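Local structure of 336aa long hypothetical dTDP-glucose 4,6-dehydratase (Pyrococcus horikoshii, 2HUN) at residues I196-L201 against P329-L334; V253-L258 against K263-I268. The protein binds NAD and is probably a dTDP-glucose 4,6-dehydratase of the extended short-chain dehydrogenase/reductase type. All coordinates share one frame; numbering follows the deposited sequence.

Contact 1 of 2, residues I196-L201 against P329-L334; sequences IIRASL and PTPWKL
Arg198 reaches Pro331 because its side chain first runs straight out from helix 191-200, with CG anti to the carbonyl carbon (chi1 -72°), and then bends at chi3 (67°). The bend turns the guanidinium so that one of its faces meets the proline ring. The two side chains approach from opposite directions. NH2 of Arg198 lies 3.4 Å from CD of Pro331, and CG of Pro331 sits over the guanidinium face, 4.0 Å from CZ of Arg198. The contact is small, burying 103 Å² in all, and between the two segments it is packing without hydrogen bonds. Pro329 approaches differently. Its carbonyl oxygen lies at the edge of the guanidinium, in plane, but 3.8 Å from NH2 of Arg198, too far for a hydrogen bond.

The polar end of Arg198 is held from outside the segments. NH1 bonds to the carbonyl oxygens of Ile326 and His328, and NH2 to that of Lys204. These bonds fix the rotation of the buried guanidinium and tie the C-terminal tail to the loop after the helix. Pro331 lies across the flat group thus held. Next to it, CA of Thr330 lies 3.6 Å above the indole plane of Trp332, toward the ring's rim.

This is structural packing away from the NAD site. It joins the C-terminal end of helix 191-200 to the last modelled residues of the chain. The tail continues onto the small two-stranded parallel sheet: Pro331 touches Pro206 of strand 205-208, and Trp332 packs on that strand and on strand 268-271.

Contact 2 of 2, residues V253-L258 against K263-I268; sequences VVKIIL and KGEELI
Leu258 centres the apolar part. Its CD1 meets CG1 of Ile268 at 3.8 Å, the two side chains crossing at a slant, and packs against the carbonyl oxygen of Gly264. Its other methyl, CD2, faces Leu267. Val254 adds CG1, set anti to the backbone N (chi1 169°), which slides past CG1 of Ile268 at 4.0 Å.

One backbone hydrogen bond joins the segments. N of Lys263 donates to O of Leu258 over 2.9 Å, with an N-H...O angle of 155°, and links the last turn of helix 250-260 to the returning chain.

In the charged pair, Glu265 crosses the extended Lys255 chain at an angle and lays OE2 against its methylenes, 3.1 Å from CG of Lys255. NZ of Lys255 stays 4.8 Å from OE1 of Glu265, too far for a salt bridge. CG of Lys255 also lies 3.9 Å from CD1 of Ile268. With an alanine in place of Lys255, Glu265 would probably lose its nearby positive charge, and CD1 of Ile268 its methylene cover.

A type I turn, Glu265 to Ile268, leads into strand 268-271. The whole is a helix-loop-strand connection, with helix 250-260 packed against the chain entering the small parallel sheet.

Contacts 1 and 2 are neighbours, their centres about 13 Å apart, and contact 2 falls in the chain between the two segments of contact 1. Helix 191-200 joins them: Arg198 points to the C-terminal tail, while Ala199 and Ile196 pack on contact 2. CB of Ala199 is 3.8 Å from CD2 of Leu258, and CA of Ala199 is 3.9 Å from CD1 of Leu267. One turn back along the helix, CG1 of Ile196 meets CG2 of Ile257 at 3.9 Å. Both contacts pack on strand 205-208; Trp332 also touches strand 268-271, which begins at Ile268 of contact 2. The centre of each contact lies about 25 Å from the chain's centre, away from the NAD-binding residues.

Contact 1 of 2, residues I196-L201 against P329-L334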
ATOM      1  N   ILE A 196      33.516   8.460  -8.382  1.00 34.28           N
ATOM      2  CA  ILE A 196      34.130   9.301  -9.408  1.00 33.48           C
ATOM      3  C   ILE A 196      34.883  10.468  -8.773  1.00 34.41           C
ATOM      4  O   ILE A 196      36.051  10.710  -9.081  1.00 34.01           O
ATOM      5  CB  ILE A 196      33.069   9.870 -10.372  1.00 33.88           C
ATOM      6  CG1 ILE A 196      32.416   8.733 -11.163  1.00 32.95           C
ATOM      7  CG2 ILE A 196      33.713  10.870 -11.321  1.00 33.46           C
ATOM      8  CD1 ILE A 196      31.189   9.157 -11.930  1.00 33.47           C
ATOM      9  N   ILE A 197      34.200  11.191  -7.890  1.00 34.15           N
ATOM     10  CA  ILE A 197      34.790  12.331  -7.203  1.00 33.88           C
ATOM     11  C   ILE A 197      36.071  11.957  -6.450  1.00 34.87           C
ATOM     12  O   ILE A 197      37.130  12.553  -6.670  1.00 34.68           O
ATOM     13  CB  ILE A 197      33.777  12.945  -6.213  1.00 34.64           C
ATOM     14  CG1 ILE A 197      32.648  13.625  -6.997  1.00 33.87           C
ATOM     15  CG2 ILE A 197      34.476  13.931  -5.283  1.00 33.16           C
ATOM     16  CD1 ILE A 197      31.508  14.129  -6.138  1.00 32.00           C
ATOM     17  N   ARG A 198      35.976  10.971  -5.567  1.00 34.77           N
ATOM     18  CA  ARG A 198      37.134  10.539  -4.794  1.00 36.14           C
ATOM     19  C   ARG A 198      38.290  10.050  -5.665  1.00 36.62           C
ATOM     20  O   ARG A 198      39.446  10.363  -5.392  1.00 37.14           O
ATOM     21  CB  ARG A 198      36.734   9.443  -3.802  1.00 35.92           C
ATOM     22  CG  ARG A 198      35.897   9.944  -2.629  1.00 37.00           C
ATOM     23  CD  ARG A 198      35.456   8.791  -1.727  1.00 38.62           C
ATOM     24  NE  ARG A 198      36.574   8.161  -1.025  1.00 38.90           N
ATOM     25  CZ  ARG A 198      37.138   8.646   0.079  1.00 40.34           C
ATOM     26  NH1 ARG A 198      36.690   9.774   0.621  1.00 36.93           N
ATOM     27  NH2 ARG A 198      38.153   8.001   0.642  1.00 38.91           N
ATOM     28  N   ALA A 199      37.983   9.291  -6.712  1.00 36.04           N
ATOM     29  CA  ALA A 199      39.023   8.773  -7.592  1.00 36.41           C
ATOM     30  C   ALA A 199      39.740   9.904  -8.325  1.00 37.47           C
ATOM     31  O   ALA A 199      40.955   9.855  -8.518  1.00 36.72           O
ATOM     32  CB  ALA A 199      38.426   7.793  -8.594  1.00 35.12           C
ATOM     33  N   SER A 200      38.992  10.922  -8.738  1.00 37.69           N
ATOM     34  CA  SER A 200      39.596  12.046  -9.443  1.00 39.15           C
ATOM     35  C   SER A 200      40.515  12.816  -8.495  1.00 40.24           C
ATOM     36  O   SER A 200      41.343  13.615  -8.934  1.00 40.08           O
ATOM     37  CB  SER A 200      38.517  12.989  -9.985  1.00 37.72           C
ATOM     38  OG  SER A 200      37.891  13.708  -8.934  1.00 36.58           O
ATOM     39  N   LEU A 201      40.359  12.565  -7.196  1.00 41.20           N
ATOM     40  CA  LEU A 201      41.160  13.223  -6.169  1.00 42.86           C
ATOM     41  C   LEU A 201      42.183  12.278  -5.549  1.00 44.20           C
ATOM     42  O   LEU A 201      42.735  12.561  -4.481  1.00 45.50           O
ATOM     43  CB  LEU A 201      40.255  13.775  -5.066  1.00 42.26           C
ATOM     44  CG  LEU A 201      39.400  14.990  -5.428  1.00 43.04           C
ATOM     45  CD1 LEU A 201      38.425  15.284  -4.297  1.00 42.25           C
ATOM     46  CD2 LEU A 201      40.305  16.188  -5.692  1.00 43.78           C
ATOM     47  N   PRO A 329      40.238  10.980   3.860  1.00 61.96           N
ATOM     48  CA  PRO A 329      41.225   9.987   3.405  1.00 61.49           C
ATOM     49  C   PRO A 329      40.872   8.553   3.823  1.00 61.36           C
ATOM     50  O   PRO A 329      41.053   7.603   3.057  1.00 60.84           O
ATOM     51  CB  PRO A 329      42.524  10.438   4.075  1.00 62.05           C
ATOM     52  CG  PRO A 329      42.279  11.857   4.481  1.00 62.30           C
ATOM     53  CD  PRO A 329      40.834  11.925   4.819  1.00 61.74           C
ATOM     54  N   THR A 330      40.384   8.419   5.060  1.00 61.83           N
ATOM     55  CA  THR A 330      40.020   7.125   5.657  1.00 62.04           C
ATOM     56  C   THR A 330      38.618   7.153   6.277  1.00 62.94           C
ATOM     57  O   THR A 330      38.467   7.005   7.491  1.00 63.03           O
ATOM     58  CB  THR A 330      41.000   6.750   6.795  1.00 61.74           C
ATOM     59  OG1 THR A 330      40.851   7.675   7.880  1.00 61.08           O
ATOM     60  CG2 THR A 330      42.436   6.799   6.306  1.00 61.43           C
ATOM     61  N   PRO A 331      37.574   7.325   5.454  1.00 63.79           N
ATOM     62  CA  PRO A 331      36.197   7.370   5.961  1.00 64.53           C
ATOM     63  C   PRO A 331      35.669   6.104   6.638  1.00 65.50           C
ATOM     64  O   PRO A 331      34.772   6.174   7.479  1.00 65.38           O
ATOM     65  CB  PRO A 331      35.383   7.679   4.707  1.00 63.98           C
ATOM     66  CG  PRO A 331      36.182   7.019   3.626  1.00 64.06           C
ATOM     67  CD  PRO A 331      37.595   7.403   3.983  1.00 63.50           C
ATOM     68  N   TRP A 332      36.222   4.951   6.278  1.00 66.76           N
ATOM     69  CA  TRP A 332      35.781   3.683   6.856  1.00 68.10           C
ATOM     70  C   TRP A 332      36.229   3.537   8.310  1.00 68.95           C
ATOM     71  O   TRP A 332      35.981   2.509   8.940  1.00 68.83           O
ATOM     72  CB  TRP A 332      36.307   2.508   6.027  1.00 68.23           C
ATOM     73  CG  TRP A 332      37.797   2.433   5.954  1.00 68.29           C
ATOM     74  CD1 TRP A 332      38.623   1.713   6.767  1.00 68.49           C
ATOM     75  CD2 TRP A 332      38.644   3.122   5.026  1.00 68.59           C
ATOM     76  NE1 TRP A 332      39.935   1.906   6.401  1.00 69.10           N
ATOM     77  CE2 TRP A 332      39.977   2.766   5.334  1.00 68.89           C
ATOM     78  CE3 TRP A 332      38.408   4.002   3.963  1.00 68.36           C
ATOM     79  CZ2 TRP A 332      41.071   3.263   4.617  1.00 68.53           C
ATOM     80  CZ3 TRP A 332      39.497   4.497   3.248  1.00 68.40           C
ATOM     81  CH2 TRP A 332      40.812   4.123   3.580  1.00 68.26           C
ATOM     82  N   LYS A 333      36.883   4.567   8.839  1.00 70.55           N
ATOM     83  CA  LYS A 333      37.350   4.546  10.222  1.00 72.01           C
ATOM     84  C   LYS A 333      36.539   5.494  11.105  1.00 72.64           C
ATOM     85  O   LYS A 333      36.542   5.365  12.329  1.00 73.08           O
ATOM     86  CB  LYS A 333      38.832   4.926  10.294  1.00 72.59           C
ATOM     87  CG  LYS A 333      39.763   3.941   9.607  1.00 73.77           C
ATOM     88  CD  LYS A 333      41.213   4.345   9.797  1.00 74.84           C
ATOM     89  CE  LYS A 333      42.137   3.520   8.920  1.00 75.71           C
ATOM     90  NZ  LYS A 333      43.304   4.331   8.472  1.00 76.55           N
ATOM     91  N   LEU A 334      35.852   6.439  10.471  1.00 73.57           N
ATOM     92  CA  LEU A 334      35.019   7.425  11.162  1.00 74.31           C
ATOM     93  C   LEU A 334      34.772   8.590  10.206  1.00 74.79           C
ATOM     94  O   LEU A 334      34.974   9.753  10.617  1.00 75.49           O
ATOM     95  CB  LEU A 334      35.717   7.943  12.427  1.00 74.14           C
ATOM     96  CG  LEU A 334      34.967   8.955  13.304  1.00 74.20           C
ATOM     97  CD1 LEU A 334      34.052   8.235  14.285  1.00 73.90           C
ATOM     98  CD2 LEU A 334      35.976   9.802  14.057  1.00 74.11           C
TER

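Contact 2 of 2, residues V253-L258 against K263-I268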
ATOM      1  N   VAL A 253      31.032  -2.265  -9.818  1.00 37.37           N
ATOM      2  CA  VAL A 253      30.770  -0.895 -10.240  1.00 35.40           C
ATOM      3  C   VAL A 253      32.057  -0.085 -10.138  1.00 35.38           C
ATOM      4  O   VAL A 253      32.453   0.585 -11.092  1.00 34.68           O
ATOM      5  CB  VAL A 253      29.669  -0.247  -9.367  1.00 34.95           C
ATOM      6  CG1 VAL A 253      29.508   1.226  -9.725  1.00 33.23           C
ATOM      7  CG2 VAL A 253      28.346  -0.984  -9.577  1.00 35.79           C
ATOM      8  N   VAL A 254      32.715  -0.167  -8.987  1.00 36.13           N
ATOM      9  CA  VAL A 254      33.961   0.559  -8.769  1.00 36.89           C
ATOM     10  C   VAL A 254      35.047   0.185  -9.778  1.00 36.19           C
ATOM     11  O   VAL A 254      35.696   1.063 -10.339  1.00 37.03           O
ATOM     12  CB  VAL A 254      34.481   0.336  -7.336  1.00 36.57           C
ATOM     13  CG1 VAL A 254      35.900   0.872  -7.202  1.00 38.10           C
ATOM     14  CG2 VAL A 254      33.561   1.042  -6.348  1.00 34.81           C
ATOM     15  N   LYS A 255      35.243  -1.107 -10.021  1.00 36.80           N
ATOM     16  CA  LYS A 255      36.257  -1.540 -10.981  1.00 37.50           C
ATOM     17  C   LYS A 255      36.019  -0.951 -12.368  1.00 36.75           C
ATOM     18  O   LYS A 255      36.963  -0.580 -13.064  1.00 38.33           O
ATOM     19  CB  LYS A 255      36.294  -3.070 -11.092  1.00 40.80           C
ATOM     20  CG  LYS A 255      37.137  -3.769 -10.026  1.00 43.66           C
ATOM     21  CD  LYS A 255      37.150  -5.281 -10.240  1.00 46.05           C
ATOM     22  CE  LYS A 255      37.753  -6.011  -9.050  1.00 47.22           C
ATOM     23  NZ  LYS A 255      37.746  -7.488  -9.248  1.00 49.04           N
ATOM     24  N   ILE A 256      34.756  -0.872 -12.775  1.00 35.51           N
ATOM     25  CA  ILE A 256      34.418  -0.331 -14.086  1.00 33.64           C
ATOM     26  C   ILE A 256      34.617   1.186 -14.136  1.00 32.45           C
ATOM     27  O   ILE A 256      35.086   1.723 -15.139  1.00 33.49           O
ATOM     28  CB  ILE A 256      32.961  -0.710 -14.468  1.00 33.11           C
ATOM     29  CG1 ILE A 256      32.893  -2.213 -14.756  1.00 34.08           C
ATOM     30  CG2 ILE A 256      32.501   0.089 -15.676  1.00 32.30           C
ATOM     31  CD1 ILE A 256      31.503  -2.739 -15.035  1.00 33.95           C
ATOM     32  N   ILE A 257      34.266   1.874 -13.056  1.00 32.92           N
ATOM     33  CA  ILE A 257      34.431   3.323 -12.998  1.00 32.17           C
ATOM     34  C   ILE A 257      35.909   3.694 -13.137  1.00 33.38           C
ATOM     35  O   ILE A 257      36.269   4.601 -13.886  1.00 33.62           O
ATOM     36  CB  ILE A 257      33.897   3.894 -11.661  1.00 32.01           C
ATOM     37  CG1 ILE A 257      32.367   3.814 -11.638  1.00 30.61           C
ATOM     38  CG2 ILE A 257      34.370   5.338 -11.476  1.00 30.25           C
ATOM     39  CD1 ILE A 257      31.745   4.278 -10.340  1.00 28.76           C
ATOM     40  N   LEU A 258      36.765   2.981 -12.414  1.00 35.57           N
ATOM     41  CA  LEU A 258      38.197   3.248 -12.460  1.00 37.28           C
ATOM     42  C   LEU A 258      38.750   2.992 -13.850  1.00 38.09           C
ATOM     43  O   LEU A 258      39.517   3.800 -14.377  1.00 39.58           O
ATOM     44  CB  LEU A 258      38.926   2.387 -11.428  1.00 35.99           C
ATOM     45  CG  LEU A 258      38.468   2.654  -9.993  1.00 36.95           C
ATOM     46  CD1 LEU A 258      39.267   1.806  -9.028  1.00 38.73           C
ATOM     47  CD2 LEU A 258      38.631   4.133  -9.673  1.00 38.66           C
ATOM     48  N   LYS A 263      42.136   4.691 -15.256  1.00 52.29           N
ATOM     49  CA  LYS A 263      42.987   4.426 -14.103  1.00 53.73           C
ATOM     50  C   LYS A 263      43.190   2.962 -13.770  1.00 55.97           C
ATOM     51  O   LYS A 263      42.694   2.058 -14.448  1.00 57.29           O
ATOM     52  CB  LYS A 263      42.428   5.117 -12.858  1.00 52.94           C
ATOM     53  CG  LYS A 263      42.303   6.616 -12.978  1.00 54.02           C
ATOM     54  CD  LYS A 263      42.031   7.251 -11.625  1.00 53.96           C
ATOM     55  CE  LYS A 263      42.354   8.737 -11.675  1.00 54.30           C
ATOM     56  NZ  LYS A 263      43.725   8.957 -12.224  1.00 54.29           N
ATOM     57  N   GLY A 264      43.941   2.751 -12.692  1.00 57.26           N
ATOM     58  CA  GLY A 264      44.225   1.419 -12.212  1.00 57.55           C
ATOM     59  C   GLY A 264      43.362   1.144 -11.006  1.00 57.91           C
ATOM     60  O   GLY A 264      42.587   2.002 -10.589  1.00 58.83           O
ATOM     61  N   GLU A 265      43.491  -0.050 -10.440  1.00 57.79           N
ATOM     62  CA  GLU A 265      42.676  -0.421  -9.290  1.00 57.74           C
ATOM     63  C   GLU A 265      43.356  -0.278  -7.926  1.00 57.49           C
ATOM     64  O   GLU A 265      42.864  -0.808  -6.926  1.00 57.22           O
ATOM     65  CB  GLU A 265      42.169  -1.856  -9.460  1.00 57.43           C
ATOM     66  CG  GLU A 265      41.233  -2.058 -10.660  1.00 58.32           C
ATOM     67  CD  GLU A 265      40.725  -3.480 -10.737  1.00 58.52           C
ATOM     68  OE1 GLU A 265      41.228  -4.313  -9.953  1.00 59.93           O
ATOM     69  OE2 GLU A 265      39.836  -3.787 -11.563  1.00 58.78           O
ATOM     70  N   GLU A 266      44.474   0.454  -7.883  1.00 57.86           N
ATOM     71  CA  GLU A 266      45.232   0.670  -6.644  1.00 58.17           C
ATOM     72  C   GLU A 266      44.433   1.396  -5.566  1.00 57.41           C
ATOM     73  O   GLU A 266      44.713   1.259  -4.376  1.00 57.85           O
ATOM     74  CB  GLU A 266      46.486   1.505  -6.923  1.00 59.03           C
ATOM     75  CG  GLU A 266      47.313   1.097  -8.141  1.00 61.35           C
ATOM     76  CD  GLU A 266      47.965  -0.263  -7.994  1.00 62.94           C
ATOM     77  OE1 GLU A 266      47.228  -1.261  -7.830  1.00 63.80           O
ATOM     78  OE2 GLU A 266      49.213  -0.336  -8.055  1.00 64.45           O
ATOM     79  N   LEU A 267      43.453   2.183  -5.998  1.00 56.50           N
ATOM     80  CA  LEU A 267      42.611   2.964  -5.098  1.00 55.22           C
ATOM     81  C   LEU A 267      41.623   2.126  -4.306  1.00 55.03           C
ATOM     82  O   LEU A 267      41.068   2.593  -3.309  1.00 54.04           O
ATOM     83  CB  LEU A 267      41.850   4.024  -5.895  1.00 53.69           C
ATOM     84  CG  LEU A 267      42.668   5.192  -6.439  1.00 52.97           C
ATOM     85  CD1 LEU A 267      41.802   6.041  -7.360  1.00 52.13           C
ATOM     86  CD2 LEU A 267      43.195   6.016  -5.276  1.00 52.53           C
ATOM     87  N   ILE A 268      41.397   0.892  -4.745  1.00 55.50           N
ATOM     88  CA  ILE A 268      40.462   0.019  -4.044  1.00 56.74           C
ATOM     89  C   ILE A 268      41.040  -0.453  -2.715  1.00 58.20           C
ATOM     90  O   ILE A 268      42.103  -1.075  -2.670  1.00 58.01           O
ATOM     91  CB  ILE A 268      40.083  -1.219  -4.891  1.00 56.10           C
ATOM     92  CG1 ILE A 268      39.398  -0.783  -6.186  1.00 56.26           C
ATOM     93  CG2 ILE A 268      39.130  -2.103  -4.110  1.00 56.30           C
ATOM     94  CD1 ILE A 268      38.969  -1.940  -7.073  1.00 54.78           C
TER